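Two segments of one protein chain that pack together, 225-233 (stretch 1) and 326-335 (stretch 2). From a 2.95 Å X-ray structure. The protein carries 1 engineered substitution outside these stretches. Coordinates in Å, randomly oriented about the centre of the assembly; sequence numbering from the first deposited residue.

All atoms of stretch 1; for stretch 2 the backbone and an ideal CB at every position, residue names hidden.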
# COMPACT_ATOMS: atom_id res chain seq x y z
N THR A 225 -8.14 -2.30 -5.13
CA THR A 225 -8.72 -2.46 -6.47
C THR A 225 -9.75 -3.58 -6.55
O THR A 225 -10.81 -3.39 -7.15
CB THR A 225 -7.64 -2.69 -7.56
OG1 THR A 225 -6.69 -3.67 -7.11
CG2 THR A 225 -6.93 -1.38 -7.88
N ALA A 226 -9.44 -4.73 -5.94
CA ALA A 226 -10.26 -5.95 -6.02
C ALA A 226 -10.46 -6.45 -7.46
O ALA A 226 -11.23 -7.39 -7.70
CB ALA A 226 -11.62 -5.76 -5.31
N GLY A 227 -9.76 -5.82 -8.40
CA GLY A 227 -9.76 -6.23 -9.81
C GLY A 227 -8.68 -7.27 -10.08
O GLY A 227 -8.26 -8.00 -9.18
N ALA A 228 -8.23 -7.32 -11.34
CA ALA A 228 -7.20 -8.28 -11.75
C ALA A 228 -5.84 -7.93 -11.14
O ALA A 228 -5.24 -8.75 -10.44
CB ALA A 228 -7.11 -8.34 -13.29
N GLU A 229 -5.38 -6.70 -11.39
CA GLU A 229 -4.08 -6.24 -10.92
C GLU A 229 -4.04 -5.96 -9.41
O GLU A 229 -5.06 -5.61 -8.80
CB GLU A 229 -3.65 -5.00 -11.71
CG GLU A 229 -4.67 -3.87 -11.73
CD GLU A 229 -4.44 -2.91 -12.88
OE1 GLU A 229 -4.23 -1.71 -12.61
OE2 GLU A 229 -4.47 -3.35 -14.05
N VAL A 230 -2.86 -6.14 -8.83
CA VAL A 230 -2.62 -5.94 -7.41
C VAL A 230 -2.13 -4.51 -7.16
O VAL A 230 -1.15 -4.07 -7.76
CB VAL A 230 -1.60 -6.97 -6.86
CG1 VAL A 230 -1.30 -6.73 -5.38
CG2 VAL A 230 -2.10 -8.40 -7.08
N TRP A 231 -2.83 -3.78 -6.29
CA TRP A 231 -2.42 -2.44 -5.88
C TRP A 231 -2.26 -2.34 -4.38
O TRP A 231 -3.14 -2.75 -3.63
CB TRP A 231 -3.43 -1.39 -6.36
CG TRP A 231 -3.14 -0.85 -7.73
CD1 TRP A 231 -3.90 -1.01 -8.86
CD2 TRP A 231 -1.99 -0.08 -8.13
NE1 TRP A 231 -3.31 -0.38 -9.93
CE2 TRP A 231 -2.13 0.20 -9.51
CE3 TRP A 231 -0.86 0.40 -7.45
CZ2 TRP A 231 -1.19 0.94 -10.22
CZ3 TRP A 231 0.08 1.13 -8.16
CH2 TRP A 231 -0.09 1.39 -9.54
N ASN A 232 -1.13 -1.80 -3.94
CA ASN A 232 -0.87 -1.61 -2.52
C ASN A 232 -0.87 -0.14 -2.14
O ASN A 232 -0.21 0.67 -2.79
CB ASN A 232 0.46 -2.25 -2.12
CG ASN A 232 0.42 -3.76 -2.19
OD1 ASN A 232 0.24 -4.43 -1.17
ND2 ASN A 232 0.60 -4.31 -3.38
N GLN A 233 -1.62 0.19 -1.10
CA GLN A 233 -1.69 1.56 -0.58
C GLN A 233 -1.58 1.51 0.94
O GLN A 233 -2.20 0.66 1.57
CB GLN A 233 -3.01 2.24 -0.97
CG GLN A 233 -3.53 1.96 -2.39
CD GLN A 233 -2.76 2.68 -3.48
OE1 GLN A 233 -2.20 3.75 -3.26
NE2 GLN A 233 -2.72 2.08 -4.66
N UNK A 326 -19.85 -5.97 -2.65
CA UNK A 326 -19.76 -7.40 -2.91
C UNK A 326 -18.58 -7.72 -3.83
O UNK A 326 -17.87 -8.71 -3.63
CB UNK A 326 -21.06 -7.91 -3.53
N UNK A 327 -18.38 -6.88 -4.85
CA UNK A 327 -17.26 -7.03 -5.79
C UNK A 327 -16.13 -6.06 -5.46
O UNK A 327 -14.97 -6.32 -5.77
CB UNK A 327 -17.73 -6.81 -7.23
N UNK A 328 -16.48 -4.94 -4.83
CA UNK A 328 -15.54 -3.85 -4.60
C UNK A 328 -15.15 -3.72 -3.12
O UNK A 328 -15.61 -2.82 -2.41
CB UNK A 328 -16.14 -2.53 -5.10
N UNK A 329 -14.28 -4.62 -2.68
CA UNK A 329 -13.76 -4.62 -1.31
C UNK A 329 -12.32 -5.13 -1.29
O UNK A 329 -11.94 -5.93 -2.16
CB UNK A 329 -14.64 -5.48 -0.40
N UNK A 330 -11.51 -4.67 -0.31
CA UNK A 330 -10.09 -5.05 -0.24
C UNK A 330 -9.86 -6.56 -0.24
O UNK A 330 -10.56 -7.30 0.46
CB UNK A 330 -9.46 -4.45 1.02
N UNK A 331 -8.89 -7.01 -1.04
CA UNK A 331 -8.56 -8.43 -1.14
C UNK A 331 -7.79 -8.94 0.07
O UNK A 331 -8.04 -10.05 0.55
CB UNK A 331 -7.75 -8.69 -2.41
N UNK A 332 -6.86 -8.12 0.57
CA UNK A 332 -6.03 -8.49 1.72
C UNK A 332 -5.55 -7.29 2.53
O UNK A 332 -5.54 -6.16 2.04
CB UNK A 332 -4.82 -9.29 1.24
N UNK A 333 -5.16 -7.55 3.77
CA UNK A 333 -4.57 -6.55 4.67
C UNK A 333 -3.26 -7.10 5.21
O UNK A 333 -3.20 -8.25 5.66
CB UNK A 333 -5.52 -6.19 5.81
N UNK A 334 -2.21 -6.29 5.18
CA UNK A 334 -0.94 -6.71 5.77
C UNK A 334 -0.17 -5.58 6.45
O UNK A 334 -0.28 -4.42 6.05
CB UNK A 334 -0.06 -7.34 4.69
N UNK A 335 0.59 -5.94 7.48
CA UNK A 335 1.43 -4.99 8.21
C UNK A 335 2.90 -5.40 8.11
O UNK A 335 3.22 -6.58 8.24
CB UNK A 335 1.00 -4.90 9.68

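Position 326 lies far from stretch 1. Nothing visible restricts its side chain, and many residues would serve; it is D326, which makes no contact across the gap.

At 327 the CA-to-CB bond runs sideways and the ideal CB has no neighbour in stretch 1 within 5.5 Å, so the choice is again wide. What approaches is the backbone: its O lies 3.4 Å from A226 CB, a contact that any residue could supply. The residue is D327, whose carboxylate takes no part.

Position 328 also points sideways. A side chain of asparagine or aspartate size could come near T225, where the backbone offers a carbonyl; a donor would suit it better, though nothing visible demands one. The deposited residue is D328. With chi1 t its end comes nearer than its CB bond suggests, yet OD1 stops 4.1 Å from T225 O. Carbonyl and carboxylate are both acceptors, and the distance is too long in any case.

Position 329 is extended (-147/151) and directs CB away from stretch 1, leaving its side chain free of demands from that side. Its carbonyl does the touching: O is 3.2 Å from A226 CB, so the small methyl of A226 sits against the backbone of 327 and 329. The residue is H329, whose ND1 gives a weak hydrogen bond to the O of 330.

Position 330 points away too, and its phi of -54 is one that proline accepts readily, though other residues could adopt it. It is P330, which makes no contact with stretch 1.

At 331 CB points toward stretch 1, 5.2 Å from A226 CA, and the CA atoms of the two residues are 5.7 Å apart. The space suits a short or medium side chain; serine, asparagine or aspartate would fit. It is D331, with chi1 m, and its OD2 packs 3.5 Å from A226 CA, beside the turn through A226 and G227.

Position 332 starts sideways, but beyond it lie the methyls of V230 and the amide of N232. A long side chain, methionine or an aromatic ring, could reach them; leucine would fall short. F332 does so with chi1 p: CZ meets V230 CG1 at 3.7 Å, an apolar contact, while CE1 lies 3.9 Å from N232 OD1. Both neighbours sit at the ring's edge, near its plane.

Position 333 begins the strand and is out of reach; its extended backbone suits beta-branched or aromatic residues and admits many others. It is L333.

Position 334 points sideways, and N232 offers OD1 as an acceptor to a side chain long enough to arrive. Lysine, arginine, glutamine or tryptophan could donate. W334, chi1 p, swings its indole over so that NE1 gives a hydrogen bond to N232 OD1 at 3.0 Å, with an N-H...O angle of 150°.

Position 335, an extended strand residue out of reach, is left open by stretch 1; it is L335.

Stretch 2 326-335: DDDHPDFLWL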
# COMPACT_ATOMS: atom_id res chain seq x y z
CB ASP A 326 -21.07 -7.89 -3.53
CG ASP A 326 -21.18 -9.41 -3.57
OD1 ASP A 326 -21.07 -10.06 -2.50
OD2 ASP A 326 -21.39 -9.95 -4.68
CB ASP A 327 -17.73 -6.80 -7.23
CG ASP A 327 -18.73 -7.84 -7.71
OD1 ASP A 327 -18.73 -8.97 -7.17
OD2 ASP A 327 -19.52 -7.53 -8.63
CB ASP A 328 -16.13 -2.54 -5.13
CG ASP A 328 -15.13 -1.40 -5.14
OD1 ASP A 328 -13.90 -1.67 -5.12
OD2 ASP A 328 -15.57 -0.23 -5.19
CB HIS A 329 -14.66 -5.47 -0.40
CG HIS A 329 -14.67 -6.93 -0.72
ND1 HIS A 329 -13.81 -7.83 -0.14
CD2 HIS A 329 -15.45 -7.65 -1.57
CE1 HIS A 329 -14.05 -9.04 -0.61
NE2 HIS A 329 -15.04 -8.96 -1.48
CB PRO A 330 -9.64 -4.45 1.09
CG PRO A 330 -10.55 -3.31 1.30
CD PRO A 330 -11.87 -3.75 0.78
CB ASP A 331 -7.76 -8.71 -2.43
CG ASP A 331 -8.66 -8.91 -3.65
OD1 ASP A 331 -9.76 -9.50 -3.50
OD2 ASP A 331 -8.27 -8.48 -4.75
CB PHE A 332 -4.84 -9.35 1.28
CG PHE A 332 -4.09 -8.80 0.10
CD1 PHE A 332 -3.21 -7.73 0.25
CD2 PHE A 332 -4.25 -9.36 -1.16
CE1 PHE A 332 -2.50 -7.22 -0.84
CE2 PHE A 332 -3.55 -8.85 -2.26
CZ PHE A 332 -2.67 -7.78 -2.10
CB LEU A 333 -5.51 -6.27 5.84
CG LEU A 333 -6.66 -5.26 5.80
CD1 LEU A 333 -7.64 -5.48 4.66
CD2 LEU A 333 -7.40 -5.27 7.13
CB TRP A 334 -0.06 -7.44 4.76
CG TRP A 334 0.33 -6.65 3.55
CD1 TRP A 334 -0.41 -6.47 2.41
CD2 TRP A 334 1.57 -5.97 3.33
NE1 TRP A 334 0.29 -5.71 1.51
CE2 TRP A 334 1.51 -5.39 2.04
CE3 TRP A 334 2.73 -5.79 4.09
CZ2 TRP A 334 2.55 -4.63 1.50
CZ3 TRP A 334 3.78 -5.04 3.56
CH2 TRP A 334 3.68 -4.47 2.27
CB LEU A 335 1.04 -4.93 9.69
CG LEU A 335 -0.41 -4.73 10.11
CD1 LEU A 335 -1.13 -6.07 10.23
CD2 LEU A 335 -0.45 -4.00 11.44
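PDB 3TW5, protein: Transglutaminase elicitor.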